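Local structure of inosine-uridine preferring nucleoside hydrolase family protein (Bacillus anthracis, 2C40) at residues Trp150-Thr154 and Thr169-Ser174. The protein belongs to the inosine-uridine preferring nucleoside hydrolase family and binds a calcium ion and alpha-D-ribofuranose in a pocket of its alpha/beta fold. Sequence-based numbering, arbitrary orientation.
Sequences WMGGT and TAEWNS. With RIB (alpha-D-ribofuranose), chain D.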
# COMPACT_ATOMS: atom_id res chain seq x y z
N TRP A 150 -18.51 -18.54 7.99
CA TRP A 150 -17.19 -18.21 8.46
C TRP A 150 -16.11 -18.58 7.44
O TRP A 150 -16.10 -19.68 6.88
CB TRP A 150 -16.94 -18.91 9.81
CG TRP A 150 -15.61 -18.61 10.47
CD1 TRP A 150 -15.03 -17.37 10.69
CD2 TRP A 150 -14.69 -19.57 10.97
NE1 TRP A 150 -13.82 -17.51 11.29
CE2 TRP A 150 -13.58 -18.85 11.49
CE3 TRP A 150 -14.69 -20.97 11.03
CZ2 TRP A 150 -12.48 -19.49 12.07
CZ3 TRP A 150 -13.59 -21.61 11.60
CH2 TRP A 150 -12.49 -20.86 12.10
N MET A 151 -15.20 -17.63 7.25
CA MET A 151 -13.94 -17.86 6.62
C MET A 151 -12.97 -18.42 7.65
O MET A 151 -12.47 -17.72 8.54
CB MET A 151 -13.39 -16.56 6.01
CG MET A 151 -12.25 -16.82 4.95
SD MET A 151 -10.63 -17.35 5.58
CE MET A 151 -10.34 -18.80 4.61
N GLY A 152 -12.68 -19.69 7.53
CA GLY A 152 -11.72 -20.33 8.43
C GLY A 152 -11.47 -21.77 8.02
O GLY A 152 -12.24 -22.38 7.24
N GLY A 153 -10.35 -22.28 8.50
CA GLY A 153 -10.02 -23.70 8.42
C GLY A 153 -9.44 -24.11 7.10
O GLY A 153 -9.42 -23.32 6.16
N THR A 154 -8.93 -25.34 7.09
CA THR A 154 -8.52 -26.05 5.88
C THR A 154 -8.45 -27.56 6.17
O THR A 154 -8.18 -28.01 7.32
CB THR A 154 -7.16 -25.50 5.31
OG1 THR A 154 -6.85 -26.09 4.06
CG2 THR A 154 -5.96 -25.72 6.29
N THR A 169 -0.23 -26.70 9.77
CA THR A 169 -1.42 -27.41 9.33
C THR A 169 -2.71 -26.61 9.52
O THR A 169 -3.77 -27.06 9.10
CB THR A 169 -1.51 -28.77 10.10
OG1 THR A 169 -1.45 -28.55 11.51
CG2 THR A 169 -0.34 -29.68 9.75
N ALA A 170 -2.64 -25.44 10.15
CA ALA A 170 -3.82 -24.61 10.44
C ALA A 170 -3.94 -23.43 9.47
O ALA A 170 -2.96 -23.01 8.80
CB ALA A 170 -3.77 -24.06 11.85
N GLU A 171 -5.14 -22.89 9.45
CA GLU A 171 -5.46 -21.67 8.73
C GLU A 171 -5.49 -20.54 9.78
O GLU A 171 -5.74 -20.79 10.96
CB GLU A 171 -6.78 -21.89 8.02
CG GLU A 171 -7.42 -20.71 7.44
CD GLU A 171 -8.13 -19.85 8.46
OE1 GLU A 171 -8.11 -18.65 8.18
OE2 GLU A 171 -8.65 -20.35 9.53
N TRP A 172 -5.18 -19.31 9.35
CA TRP A 172 -4.98 -18.16 10.25
C TRP A 172 -6.14 -17.74 11.15
O TRP A 172 -5.92 -17.40 12.32
CB TRP A 172 -4.43 -16.92 9.46
CG TRP A 172 -2.95 -16.76 9.63
CD1 TRP A 172 -1.98 -16.99 8.70
CD2 TRP A 172 -2.27 -16.41 10.83
NE1 TRP A 172 -0.74 -16.76 9.23
CE2 TRP A 172 -0.90 -16.41 10.55
CE3 TRP A 172 -2.71 -16.04 12.11
CZ2 TRP A 172 0.05 -16.11 11.52
CZ3 TRP A 172 -1.78 -15.72 13.07
CH2 TRP A 172 -0.41 -15.76 12.77
N ASN A 173 -7.35 -17.61 10.61
CA ASN A 173 -8.48 -17.22 11.46
C ASN A 173 -8.72 -18.21 12.61
O ASN A 173 -9.08 -17.80 13.72
CB ASN A 173 -9.77 -16.98 10.63
CG ASN A 173 -9.69 -15.69 9.79
OD1 ASN A 173 -8.88 -14.80 10.05
ND2 ASN A 173 -10.58 -15.57 8.80
N SER A 174 -8.52 -19.51 12.35
CA SER A 174 -8.58 -20.53 13.40
C SER A 174 -7.38 -20.43 14.34
O SER A 174 -7.54 -20.41 15.55
CB SER A 174 -8.60 -21.95 12.83
OG SER A 174 -9.50 -22.04 11.74
O5 RIB D . -6.42 -17.03 6.66
C5 RIB D . -7.06 -16.11 5.72
C4 RIB D . -7.42 -14.83 6.47
O4 RIB D . -6.17 -14.21 6.86
C3 RIB D . -8.29 -13.77 5.76
O3 RIB D . -9.61 -13.75 6.40
C2 RIB D . -7.45 -12.42 5.80
O2 RIB D . -8.01 -11.09 6.21
C1 RIB D . -6.22 -12.77 6.67
O HOH W 1 -6.50 -26.99 9.30
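E171 and N173 meet the backbone of M151-G153 at the C-terminal end of strand 145-151, in the wall of the ribofuranose pocket. This is the usual place for a site in an alpha/beta fold whose sheet is mainly parallel. E171 is the N-cap of helix 172-176.

Two hydrogen bonds join the segments. G153 N donates to E171 OE2 at 2.8 Å, from above the carboxylate plane. N173 ND2 donates to M151 O at 2.9 Å, nearly straight at 172°. The acceptor lies in the plane of the N173 amide, but the donor sits above the plane of the M151 carbonyl.

N173 N to E171 OE1 and S174 N to E171 OE2 cap the helix. OE2 thus has two backbone donors, G153 N and S174 N. S174 OG also donates to it in one of two conformers. E171 has CG anti to its N (chi1 169°) and bends at chi2, which turns the carboxylate back over the helix start.

W150 packs through its ring. Its CZ2 runs past N173 CB, and G152 CA sits over one face near the rim. W150 NE1 is hydrogen-bonded to G126 O. M151 SD is 3.7 Å from N173 ND2, the two side chains crossing at about a right angle. Farther out, a water donates to both T154 O and T169 O.

The sugar is bonded to both pocket side chains. N173 ND2, also hydrogen-bonded to O of the calcium-site residue T125, donates a hydrogen bond to RIB O3 at 3.2 Å (141°). RIB O5 donates to E171 OE1 at 2.8 Å.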